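Local structure of pyruvate kinase 1 (Trypanosoma brucei brucei, 4KCT) at residues L300-S305 with R311-D316; S315-A320 with A348-E353; T358-M363 with R414-I419; A380-A385 with A407-K412. The protein catalyses, as a pyruvate kinase, transfer of phosphate from phosphoenolpyruvate to ADP to yield pyruvate and ATP, and also has an intrinsic oxaloacetate decarboxylase activity. All blocks are in the same frame, centred on the assembly; numbering follows the deposited sequence.

Contact 1 (L300-S305 with R311-D316); sequences LESMTS and RAEVSD
The carboxylate of Glu313 is the flat group here, gripped by Ser302 in two ways: the serine OG reaches OE1 on its syn lone pair in a short hydrogen bond of 2.5 Å, while Ser302 N meets OE2 from above the plane, 41° out of it, at 2.9 Å. The contact belongs to the TIM barrel, joining the loop after its seventh strand, 293-296, to the first turns of helix 311-323. OE1 also accepts from Thr310 N, just ahead of that helix, as the glutamate of a capping box does. One carboxylate thus ties the helix start to the 3-10 turn 301-304, its two oxygens sharing three N-H or O-H donors. With chi2 at 158° the Glu313 chain runs out extended, and Leu300 crosses its root, CD2 lying 3.8 Å from Glu313 CB. Nearby, Arg311 turns to the second subunit, with a salt bridge to Asp146 and hydrogen bonds to the carbonyls of Arg263 and Gly264, pyruvate-pocket residues of that subunit. Inside the 3-10 turn, Thr304 OG1 donates to Glu301 O at 2.7 Å, in the carbonyl plane and on a lone pair.

Contact 2 (S315-A320 with A348-E353); sequences SDVANA and ARICVE
Ile350 pushes its CG2 methyl against helix 311-323, and this is where the packing is tight. Ile350 CG2 lies 3.5 Å from Ala318 N, hard against the backbone, and 3.6 Å from Val317 CG1, with Ala318 CB a little further off at 3.9 Å. The Val317 and Ile350 side chains meet at about a right angle, branch against branch. Both touching methyls, Val317 CG1 (chi1 175°) and Ile350 CG2, stand anti to their own backbone N, and this turns them toward each other between the helices. The alanine leaves room for a close approach: the axes of the two segments come within 8.5 Å, crossing at -48°, with the CA atoms of Ala318 and Ile350 5.9 Å apart. These helices follow the seventh and eighth strands of the TIM barrel, so the contact joins neighbours in its outer layer of helices. Packing is looser toward the barrel wall, where Cys351 SG stands 4.2 Å from Val317 CG1 and its side chain also rests on Val328 of strand 327-330. The loose side of helix 340-356 is at Arg349, which is exposed, makes a cation-pi contact with Tyr346 and has a long, weak ion pair with Glu273 of the second subunit. Lys274 of that subunit forms a salt bridge with Glu353, and its Asp316 is hydrogen-bonded to Ser315 OG.

Contact 3 (T358-M363 with R414-I419); sequences THDTVM and RPNCPI
Asp360 and Asn416 meet with their flat ends strongly turned against each other, the carboxylate and amide planes 67° apart. Asn416 ND2 donates to Asp360 OD2 at 3.1 Å in an almost straight bond, 177° at the hydrogen. The acceptor lies within the amide plane, yet the donor comes at the oxygen from well above the carboxylate plane, 63° out of it. Met363 and Arg414 are set quite differently: they lie side by side and point the same way, Met363 CB 4.0 Å from Arg414 CG. Bends at chi2 and chi3 turn the end of Met363 toward its neighbour, bringing its CE to 4.1 Å from Arg414 NE, oblique to the guanidinium. Between the two pairs, a couple of waters bridge the backbone carbonyls: one lies 2.8 Å from Asp360 O, the other 2.7 Å from Arg414 O, and each reaches both oxygens. The guanidinium itself is held elsewhere, by the carbonyls of Gly324 and Ser411 and by a salt bridge to Asp326, linking the alpha/beta domain to the loop between helix 311-323 and strand 327-330 of the barrel domain. Asn287 of helix 275-289 touches both Met363 and Arg414. On the alpha/beta-domain side, Phe390 of helix 377-392 packs on Asp360 and Asn416, and Pro415 rests on Met397 of strand 396-400 just before the chain enters strand 419-423.

Contact 4 (A380-A385 with A407-K412); sequences AVCSSA and ARLISK
Helices 377-392 and 405-412 come so close at Cys382 and Ile410 that their CA atoms are 5.2 Å apart. A small side chain suits that spacing, and Cys382 is the one that reaches across, inserting between Leu409 and Ile410. Cys382 SG, placed anti to the carbonyl carbon (chi1 -67°), lies 3.7 Å from Ile410 CG1. The same SG is 4.0 Å from Leu409 CD2, and Cys382 CB sits at an equal 4.0 Å from Leu409 CG, so the leucine lies along the thiol and its root together. Ile410 offers the first carbon of its longer branch, with CG1 also 3.8 Å from Cys382 CB. No hydrogen bond crosses between the two segments; the join is apolar. The side chain of Leu409 is about 8 Å from the bound fructose 2,6-bisphosphate. Elsewhere on helix 377-392, Val381 packs on Leu495 of the third subunit. Helix 405-412 connects the neighbouring parallel strands 396-400 and 419-423 as a beta-alpha-beta unit, and both helices rest on the sheet of the alpha/beta domain: Ile410 on Met397, Val399, Ile419 and Val480, and Ala385 on Met397, Val478 and Val480.

In the fold
Contacts 1 and 2 share Ser315, Asp316 and helix 311-323, and touch directly where Leu300 meets Val317 and Ile350; both are buried and both reach the second subunit. Yet one rests on a carboxylate gripping a loop, the other on branched aliphatic groups between barrel helices. Contact 4 is likewise buried and apolar, but lies in the alpha/beta domain and borders the third subunit. Contact 3 is the one whose touching residues include exposed ones, and its chemistry is mixed: an amide-carboxylate bond, bridging waters and a methionine along an arginine. Contact 4 is nested within the chain loop that contact 3 closes, and Ile419 packs on Ile410 and Ser411 where they meet.

Contact 1 (L300-S305 with R311-D316)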
loop_
_atom_site.group_PDB
_atom_site.type_symbol
_atom_site.label_atom_id
_atom_site.label_comp_id
_atom_site.label_asym_id
_atom_site.label_seq_id
_atom_site.Cartn_x
_atom_site.Cartn_y
_atom_site.Cartn_z
ATOM N N LEU A 300 28.443 5.686 -22.261
ATOM C CA LEU A 300 28.867 4.627 -23.171
ATOM C C LEU A 300 30.316 4.888 -23.611
ATOM O O LEU A 300 30.684 4.623 -24.753
ATOM C CB LEU A 300 27.936 4.569 -24.409
ATOM C CG LEU A 300 26.507 4.028 -24.150
ATOM C CD1 LEU A 300 25.646 4.213 -25.405
ATOM C CD2 LEU A 300 26.552 2.544 -23.758
ATOM N N GLU A 301 31.137 5.284 -22.650
ATOM C CA GLU A 301 32.456 5.847 -22.902
ATOM C C GLU A 301 33.339 4.947 -23.800
ATOM O O GLU A 301 34.026 5.423 -24.700
ATOM C CB GLU A 301 33.154 6.101 -21.560
ATOM C CG GLU A 301 34.477 6.835 -21.665
ATOM C CD GLU A 301 34.331 8.222 -22.249
ATOM O OE1 GLU A 301 35.356 8.787 -22.685
ATOM O OE2 GLU A 301 33.211 8.769 -22.236
ATOM N N SER A 302 33.368 3.662 -23.504
ATOM C CA SER A 302 34.309 2.776 -24.191
ATOM C C SER A 302 33.982 2.708 -25.690
ATOM O O SER A 302 34.835 2.323 -26.505
ATOM C CB SER A 302 34.262 1.384 -23.595
ATOM O OG SER A 302 33.047 0.727 -23.947
ATOM N N MET A 303 32.754 3.088 -26.064
ATOM C CA MET A 303 32.404 3.145 -27.506
ATOM C C MET A 303 33.018 4.342 -28.240
ATOM O O MET A 303 32.858 4.473 -29.453
ATOM C CB MET A 303 30.885 3.097 -27.742
ATOM C CG MET A 303 30.247 1.758 -27.394
ATOM S SD MET A 303 28.625 1.492 -28.168
ATOM C CE MET A 303 29.089 1.287 -29.880
ATOM N N THR A 304 33.764 5.181 -27.523
ATOM C CA THR A 304 34.614 6.141 -28.180
ATOM C C THR A 304 35.603 5.414 -29.123
ATOM O O THR A 304 35.864 5.883 -30.250
ATOM C CB THR A 304 35.362 7.028 -27.158
ATOM O OG1 THR A 304 34.403 7.629 -26.273
ATOM C CG2 THR A 304 36.149 8.195 -27.892
ATOM N N SER A 305 36.001 4.201 -28.728
ATOM C CA SER A 305 37.077 3.455 -29.404
ATOM C C SER A 305 36.618 2.094 -29.884
ATOM O O SER A 305 37.351 1.432 -30.608
ATOM C CB SER A 305 38.250 3.223 -28.447
ATOM O OG SER A 305 39.025 4.380 -28.332
ATOM N N ARG A 311 29.617 -4.105 -20.267
ATOM C CA ARG A 311 28.382 -4.499 -19.591
ATOM C C ARG A 311 27.933 -3.411 -18.604
ATOM O O ARG A 311 26.730 -3.198 -18.414
ATOM C CB ARG A 311 28.556 -5.850 -18.882
ATOM C CG ARG A 311 29.086 -6.952 -19.778
ATOM C CD ARG A 311 28.171 -7.199 -20.984
ATOM N NE ARG A 311 28.662 -8.307 -21.847
ATOM C CZ ARG A 311 29.537 -8.151 -22.841
ATOM N NH1 ARG A 311 30.134 -6.963 -23.024
ATOM N NH2 ARG A 311 29.956 -9.210 -23.543
ATOM N N ALA A 312 28.891 -2.732 -17.988
ATOM C CA ALA A 312 28.576 -1.648 -17.008
ATOM C C ALA A 312 27.912 -0.490 -17.723
ATOM O O ALA A 312 27.032 0.166 -17.174
ATOM C CB ALA A 312 29.857 -1.147 -16.327
ATOM N N GLU A 313 28.356 -0.221 -18.952
ATOM C CA GLU A 313 27.802 0.874 -19.723
ATOM C C GLU A 313 26.348 0.629 -20.109
ATOM O O GLU A 313 25.485 1.531 -20.011
ATOM C CB GLU A 313 28.694 1.164 -20.951
ATOM C CG GLU A 313 29.925 1.962 -20.539
ATOM C CD GLU A 313 31.095 1.859 -21.516
ATOM O OE1 GLU A 313 30.976 1.147 -22.563
ATOM O OE2 GLU A 313 32.167 2.433 -21.182
ATOM N N VAL A 314 26.051 -0.575 -20.551
ATOM C CA VAL A 314 24.682 -0.892 -20.855
ATOM C C VAL A 314 23.807 -0.691 -19.640
ATOM O O VAL A 314 22.721 -0.088 -19.721
ATOM C CB VAL A 314 24.532 -2.323 -21.384
ATOM C CG1 VAL A 314 23.053 -2.699 -21.430
ATOM C CG2 VAL A 314 25.157 -2.424 -22.760
ATOM N N SER A 315 24.270 -1.168 -18.491
ATOM C CA SER A 315 23.449 -1.069 -17.307
ATOM C C SER A 315 23.279 0.393 -16.817
ATOM O O SER A 315 22.204 0.784 -16.372
ATOM C CB SER A 315 23.961 -1.992 -16.220
ATOM O OG SER A 315 24.438 -1.287 -15.120
ATOM N N ASP A 316 24.316 1.200 -16.984
ATOM C CA ASP A 316 24.241 2.626 -16.652
ATOM C C ASP A 316 23.118 3.316 -17.447
ATOM O O ASP A 316 22.321 4.099 -16.883
ATOM C CB ASP A 316 25.592 3.286 -16.983
ATOM C CG ASP A 316 25.693 4.731 -16.473
ATOM O OD1 ASP A 316 25.247 5.030 -15.340
ATOM O OD2 ASP A 316 26.193 5.578 -17.229
#

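Contact 2 (S315-A320 with A348-E353)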
loop_
_atom_site.group_PDB
_atom_site.type_symbol
_atom_site.label_atom_id
_atom_site.label_comp_id
_atom_site.label_asym_id
_atom_site.label_seq_id
_atom_site.Cartn_x
_atom_site.Cartn_y
_atom_site.Cartn_z
ATOM N N SER A 315 24.270 -1.168 -18.491
ATOM C CA SER A 315 23.449 -1.069 -17.307
ATOM C C SER A 315 23.279 0.393 -16.817
ATOM O O SER A 315 22.204 0.784 -16.372
ATOM C CB SER A 315 23.961 -1.992 -16.220
ATOM O OG SER A 315 24.438 -1.287 -15.120
ATOM N N ASP A 316 24.316 1.200 -16.984
ATOM C CA ASP A 316 24.241 2.626 -16.652
ATOM C C ASP A 316 23.118 3.316 -17.447
ATOM O O ASP A 316 22.321 4.099 -16.883
ATOM C CB ASP A 316 25.592 3.286 -16.983
ATOM C CG ASP A 316 25.693 4.731 -16.473
ATOM O OD1 ASP A 316 25.247 5.030 -15.340
ATOM O OD2 ASP A 316 26.193 5.578 -17.229
ATOM N N VAL A 317 23.097 3.112 -18.754
ATOM C CA VAL A 317 22.020 3.711 -19.562
ATOM C C VAL A 317 20.631 3.208 -19.115
ATOM O O VAL A 317 19.698 4.014 -18.900
ATOM C CB VAL A 317 22.248 3.493 -21.075
ATOM C CG1 VAL A 317 21.068 4.019 -21.887
ATOM C CG2 VAL A 317 23.555 4.184 -21.521
ATOM N N ALA A 318 20.490 1.897 -18.947
ATOM C CA ALA A 318 19.185 1.319 -18.593
ATOM C C ALA A 318 18.757 1.870 -17.239
ATOM O O ALA A 318 17.611 2.238 -17.041
ATOM C CB ALA A 318 19.266 -0.218 -18.545
ATOM N N ASN A 319 19.690 1.949 -16.308
ATOM C CA ASN A 319 19.340 2.445 -14.974
ATOM C C ASN A 319 19.019 3.927 -14.879
ATOM O O ASN A 319 18.156 4.326 -14.077
ATOM C CB ASN A 319 20.400 2.030 -13.941
ATOM C CG ASN A 319 20.220 0.592 -13.497
ATOM O OD1 ASN A 319 19.116 0.206 -13.098
ATOM N ND2 ASN A 319 21.221 -0.249 -13.761
ATOM N N ALA A 320 19.647 4.743 -15.734
ATOM C CA ALA A 320 19.269 6.168 -15.838
ATOM C C ALA A 320 17.815 6.294 -16.316
ATOM O O ALA A 320 17.024 7.059 -15.747
ATOM C CB ALA A 320 20.224 6.939 -16.784
ATOM N N ALA A 348 19.826 4.111 -28.014
ATOM C CA ALA A 348 18.388 3.960 -28.321
ATOM C C ALA A 348 17.820 2.570 -27.988
ATOM O O ALA A 348 16.737 2.472 -27.416
ATOM C CB ALA A 348 18.108 4.320 -29.784
ATOM N N ARG A 349 18.539 1.504 -28.338
ATOM C CA ARG A 349 18.047 0.144 -28.079
ATOM C C ARG A 349 18.008 -0.147 -26.577
ATOM O O ARG A 349 17.079 -0.805 -26.081
ATOM C CB ARG A 349 18.935 -0.922 -28.788
ATOM C CG ARG A 349 18.736 -0.952 -30.294
ATOM C CD ARG A 349 19.271 -2.242 -30.945
ATOM N NE ARG A 349 20.691 -2.456 -30.696
ATOM C CZ ARG A 349 21.694 -1.948 -31.427
ATOM N NH1 ARG A 349 22.948 -2.254 -31.131
ATOM N NH2 ARG A 349 21.456 -1.114 -32.428
ATOM N N ILE A 350 19.004 0.357 -25.848
ATOM C CA ILE A 350 19.011 0.196 -24.387
ATOM C C ILE A 350 17.837 0.970 -23.750
ATOM O O ILE A 350 17.165 0.446 -22.837
ATOM C CB ILE A 350 20.358 0.647 -23.749
ATOM C CG1 ILE A 350 21.552 -0.163 -24.295
ATOM C CG2 ILE A 350 20.318 0.546 -22.225
ATOM C CD1 ILE A 350 22.882 0.606 -24.104
ATOM N N CYS A 351 17.647 2.232 -24.153
ATOM C CA CYS A 351 16.502 3.013 -23.671
ATOM C C CYS A 351 15.205 2.253 -23.858
ATOM O O CYS A 351 14.390 2.159 -22.948
ATOM C CB CYS A 351 16.396 4.327 -24.440
ATOM S SG CYS A 351 17.632 5.510 -23.889
ATOM N N VAL A 352 15.009 1.715 -25.054
ATOM C CA VAL A 352 13.784 0.945 -25.340
ATOM C C VAL A 352 13.599 -0.293 -24.462
ATOM O O VAL A 352 12.471 -0.565 -23.988
ATOM C CB VAL A 352 13.663 0.602 -26.841
ATOM C CG1 VAL A 352 12.607 -0.485 -27.059
ATOM C CG2 VAL A 352 13.312 1.860 -27.631
ATOM N N GLU A 353 14.684 -1.051 -24.223
ATOM C CA GLU A 353 14.599 -2.205 -23.325
ATOM C C GLU A 353 14.208 -1.758 -21.904
ATOM O O GLU A 353 13.370 -2.389 -21.264
ATOM C CB GLU A 353 15.928 -2.980 -23.256
ATOM C CG GLU A 353 16.255 -3.774 -24.494
ATOM C CD GLU A 353 15.383 -5.006 -24.664
ATOM O OE1 GLU A 353 15.388 -5.569 -25.772
ATOM O OE2 GLU A 353 14.804 -5.479 -23.664
#

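Contact 3 (T358-M363 with R414-I419)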
loop_
_atom_site.group_PDB
_atom_site.type_symbol
_atom_site.label_atom_id
_atom_site.label_comp_id
_atom_site.label_asym_id
_atom_site.label_seq_id
_atom_site.Cartn_x
_atom_site.Cartn_y
_atom_site.Cartn_z
ATOM N N THR A 358 9.805 -1.225 -17.593
ATOM C CA THR A 358 9.300 -0.317 -16.567
ATOM C C THR A 358 7.856 -0.705 -16.215
ATOM O O THR A 358 7.059 -1.001 -17.093
ATOM C CB THR A 358 9.346 1.131 -17.069
ATOM O OG1 THR A 358 10.715 1.473 -17.372
ATOM C CG2 THR A 358 8.784 2.108 -16.004
ATOM N N HIS A 359 7.534 -0.765 -14.933
ATOM C CA HIS A 359 6.153 -1.037 -14.574
ATOM C C HIS A 359 5.227 0.084 -15.034
ATOM O O HIS A 359 5.421 1.218 -14.691
ATOM C CB HIS A 359 6.011 -1.327 -13.086
ATOM C CG HIS A 359 4.609 -1.724 -12.687
ATOM N ND1 HIS A 359 4.339 -2.828 -11.976
ATOM C CD2 HIS A 359 3.374 -1.099 -12.925
ATOM C CE1 HIS A 359 2.995 -2.942 -11.806
ATOM N NE2 HIS A 359 2.410 -1.897 -12.400
ATOM N N ASP A 360 4.214 -0.254 -15.836
ATOM C CA ASP A 360 3.311 0.753 -16.451
ATOM C C ASP A 360 3.017 1.957 -15.533
ATOM O O ASP A 360 3.174 3.098 -15.933
ATOM C CB ASP A 360 1.975 0.090 -16.830
ATOM C CG ASP A 360 1.955 -0.409 -18.260
ATOM O OD1 ASP A 360 1.008 -1.140 -18.620
ATOM O OD2 ASP A 360 2.894 -0.095 -19.016
ATOM N N THR A 361 2.451 1.675 -14.361
ATOM C CA THR A 361 1.629 2.652 -13.647
ATOM C C THR A 361 2.275 3.066 -12.335
ATOM O O THR A 361 1.823 4.009 -11.696
ATOM C CB THR A 361 0.243 2.075 -13.335
ATOM O OG1 THR A 361 0.422 0.850 -12.647
ATOM C CG2 THR A 361 -0.519 1.775 -14.652
ATOM N N VAL A 362 3.404 2.455 -11.994
ATOM C CA VAL A 362 4.085 2.790 -10.735
ATOM C C VAL A 362 4.571 4.218 -10.646
ATOM O O VAL A 362 4.314 4.884 -9.636
ATOM C CB VAL A 362 5.223 1.812 -10.383
ATOM C CG1 VAL A 362 6.074 2.379 -9.240
ATOM C CG2 VAL A 362 4.634 0.465 -9.970
ATOM N N MET A 363 5.217 4.728 -11.715
ATOM C CA MET A 363 5.649 6.119 -11.714
ATOM C C MET A 363 4.445 7.040 -11.643
ATOM O O MET A 363 4.445 8.012 -10.881
ATOM C CB MET A 363 6.512 6.476 -12.951
ATOM C CG MET A 363 7.975 6.058 -12.845
ATOM S SD MET A 363 8.899 7.245 -11.862
ATOM C CE MET A 363 9.584 8.313 -13.147
ATOM N N ARG A 414 3.992 10.479 -16.941
ATOM C CA ARG A 414 4.653 9.258 -17.403
ATOM C C ARG A 414 3.660 8.246 -18.038
ATOM O O ARG A 414 3.573 7.106 -17.598
ATOM C CB ARG A 414 5.408 8.598 -16.235
ATOM C CG ARG A 414 6.624 9.409 -15.703
ATOM C CD ARG A 414 7.342 10.139 -16.815
ATOM N NE ARG A 414 8.763 10.433 -16.521
ATOM C CZ ARG A 414 9.417 11.503 -16.990
ATOM N NH1 ARG A 414 10.746 11.598 -16.839
ATOM N NH2 ARG A 414 8.775 12.410 -17.741
ATOM N N PRO A 415 2.884 8.676 -19.042
ATOM C CA PRO A 415 2.118 7.677 -19.786
ATOM C C PRO A 415 3.043 6.637 -20.440
ATOM O O PRO A 415 4.254 6.885 -20.595
ATOM C CB PRO A 415 1.404 8.515 -20.871
ATOM C CG PRO A 415 2.268 9.722 -21.059
ATOM C CD PRO A 415 2.815 10.014 -19.664
ATOM N N ASN A 416 2.479 5.497 -20.873
ATOM C CA ASN A 416 3.313 4.487 -21.527
ATOM C C ASN A 416 3.238 4.589 -23.066
ATOM O O ASN A 416 3.716 3.712 -23.766
ATOM C CB ASN A 416 2.965 3.079 -21.044
ATOM C CG ASN A 416 1.573 2.661 -21.450
ATOM O OD1 ASN A 416 0.946 3.329 -22.272
ATOM N ND2 ASN A 416 1.139 1.478 -20.996
ATOM N N CYS A 417 2.562 5.618 -23.574
ATOM C CA CYS A 417 2.367 5.771 -25.037
ATOM C C CYS A 417 2.984 7.091 -25.480
ATOM O O CYS A 417 3.255 7.930 -24.647
ATOM C CB CYS A 417 0.868 5.770 -25.383
ATOM S SG CYS A 417 -0.091 7.034 -24.493
ATOM N N PRO A 418 3.046 7.341 -26.810
ATOM C CA PRO A 418 3.535 8.625 -27.301
ATOM C C PRO A 418 2.593 9.786 -26.934
ATOM O O PRO A 418 1.356 9.601 -26.823
ATOM C CB PRO A 418 3.560 8.437 -28.826
ATOM C CG PRO A 418 3.680 6.957 -29.012
ATOM C CD PRO A 418 2.879 6.356 -27.899
ATOM N N ILE A 419 3.174 10.942 -26.689
ATOM C CA ILE A 419 2.396 12.170 -26.521
ATOM C C ILE A 419 2.618 13.051 -27.750
ATOM O O ILE A 419 3.687 13.656 -27.920
ATOM C CB ILE A 419 2.881 12.959 -25.313
ATOM C CG1 ILE A 419 2.832 12.103 -24.045
ATOM C CG2 ILE A 419 2.090 14.272 -25.159
ATOM C CD1 ILE A 419 3.575 12.761 -22.890
HETATM O O HOH W 1 3.822 5.662 -15.141
HETATM O O HOH W 2 4.775 4.682 -18.086
#

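Contact 4 (A380-A385 with A407-K412)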
loop_
_atom_site.group_PDB
_atom_site.type_symbol
_atom_site.label_atom_id
_atom_site.label_comp_id
_atom_site.label_asym_id
_atom_site.label_seq_id
_atom_site.Cartn_x
_atom_site.Cartn_y
_atom_site.Cartn_z
ATOM N N ALA A 380 -4.787 18.739 -12.771
ATOM C CA ALA A 380 -5.862 17.734 -12.671
ATOM C C ALA A 380 -6.289 17.178 -14.027
ATOM O O ALA A 380 -6.448 15.947 -14.199
ATOM C CB ALA A 380 -7.050 18.299 -11.920
ATOM N N VAL A 381 -6.449 18.057 -15.009
ATOM C CA VAL A 381 -6.832 17.601 -16.359
ATOM C C VAL A 381 -5.738 16.690 -16.972
ATOM O O VAL A 381 -6.029 15.597 -17.501
ATOM C CB VAL A 381 -7.168 18.803 -17.294
ATOM C CG1 VAL A 381 -7.187 18.370 -18.771
ATOM C CG2 VAL A 381 -8.531 19.420 -16.896
ATOM N N CYS A 382 -4.486 17.141 -16.914
ATOM C CA CYS A 382 -3.411 16.361 -17.499
ATOM C C CYS A 382 -3.188 15.033 -16.785
ATOM O O CYS A 382 -2.963 13.983 -17.432
ATOM C CB CYS A 382 -2.116 17.192 -17.622
ATOM S SG CYS A 382 -2.292 18.551 -18.849
ATOM N N SER A 383 -3.232 15.051 -15.465
ATOM C CA SER A 383 -3.034 13.817 -14.718
ATOM C C SER A 383 -4.192 12.826 -14.898
ATOM O O SER A 383 -3.958 11.629 -15.105
ATOM C CB SER A 383 -2.779 14.094 -13.236
ATOM O OG SER A 383 -3.943 14.514 -12.587
ATOM N N SER A 384 -5.425 13.325 -14.998
ATOM C CA SER A 384 -6.550 12.434 -15.229
ATOM C C SER A 384 -6.611 11.954 -16.683
ATOM O O SER A 384 -7.096 10.867 -16.960
ATOM C CB SER A 384 -7.867 13.096 -14.806
ATOM O OG SER A 384 -7.958 13.153 -13.386
ATOM N N ALA A 385 -6.096 12.774 -17.612
ATOM C CA ALA A 385 -5.952 12.331 -19.019
ATOM C C ALA A 385 -5.023 11.121 -19.095
ATOM O O ALA A 385 -5.324 10.145 -19.785
ATOM C CB ALA A 385 -5.426 13.453 -19.901
ATOM N N ALA A 407 2.332 20.068 -22.705
ATOM C CA ALA A 407 2.979 18.799 -23.088
ATOM C C ALA A 407 3.863 18.265 -21.966
ATOM O O ALA A 407 3.886 17.053 -21.700
ATOM C CB ALA A 407 3.774 18.955 -24.385
ATOM N N ARG A 408 4.670 19.143 -21.372
ATOM C CA ARG A 408 5.486 18.745 -20.221
ATOM C C ARG A 408 4.637 18.266 -19.031
ATOM O O ARG A 408 5.059 17.402 -18.270
ATOM C CB ARG A 408 6.418 19.898 -19.791
ATOM C CG ARG A 408 7.564 20.143 -20.792
ATOM C CD ARG A 408 8.589 21.154 -20.240
ATOM N NE ARG A 408 8.102 22.516 -20.379
ATOM C CZ ARG A 408 8.215 23.252 -21.481
ATOM N NH1 ARG A 408 8.854 22.787 -22.576
ATOM N NH2 ARG A 408 7.654 24.439 -21.513
ATOM N N LEU A 409 3.474 18.872 -18.849
ATOM C CA LEU A 409 2.576 18.494 -17.765
ATOM C C LEU A 409 1.998 17.084 -17.949
ATOM O O LEU A 409 1.826 16.351 -16.984
ATOM C CB LEU A 409 1.438 19.527 -17.641
ATOM C CG LEU A 409 0.693 19.645 -16.311
ATOM C CD1 LEU A 409 1.665 19.700 -15.109
ATOM C CD2 LEU A 409 -0.206 20.901 -16.353
ATOM N N ILE A 410 1.668 16.723 -19.171
ATOM C CA ILE A 410 1.286 15.337 -19.472
ATOM C C ILE A 410 2.442 14.355 -19.334
ATOM O O ILE A 410 2.307 13.314 -18.684
ATOM C CB ILE A 410 0.703 15.218 -20.874
ATOM C CG1 ILE A 410 -0.625 16.010 -20.949
ATOM C CG2 ILE A 410 0.485 13.740 -21.244
ATOM C CD1 ILE A 410 -1.214 16.034 -22.358
ATOM N N SER A 411 3.605 14.724 -19.866
ATOM C CA SER A 411 4.806 13.878 -19.710
ATOM C C SER A 411 5.187 13.673 -18.239
ATOM O O SER A 411 5.699 12.614 -17.857
ATOM C CB SER A 411 5.999 14.479 -20.490
ATOM O OG SER A 411 7.135 13.608 -20.405
ATOM N N LYS A 412 4.895 14.666 -17.403
ATOM C CA LYS A 412 5.209 14.564 -15.983
ATOM C C LYS A 412 4.571 13.276 -15.397
ATOM O O LYS A 412 5.136 12.646 -14.488
ATOM C CB LYS A 412 4.666 15.800 -15.249
ATOM C CG LYS A 412 4.605 15.659 -13.748
ATOM C CD LYS A 412 4.129 16.984 -13.108
ATOM C CE LYS A 412 4.192 16.882 -11.582
ATOM N NZ LYS A 412 3.790 18.164 -10.940
#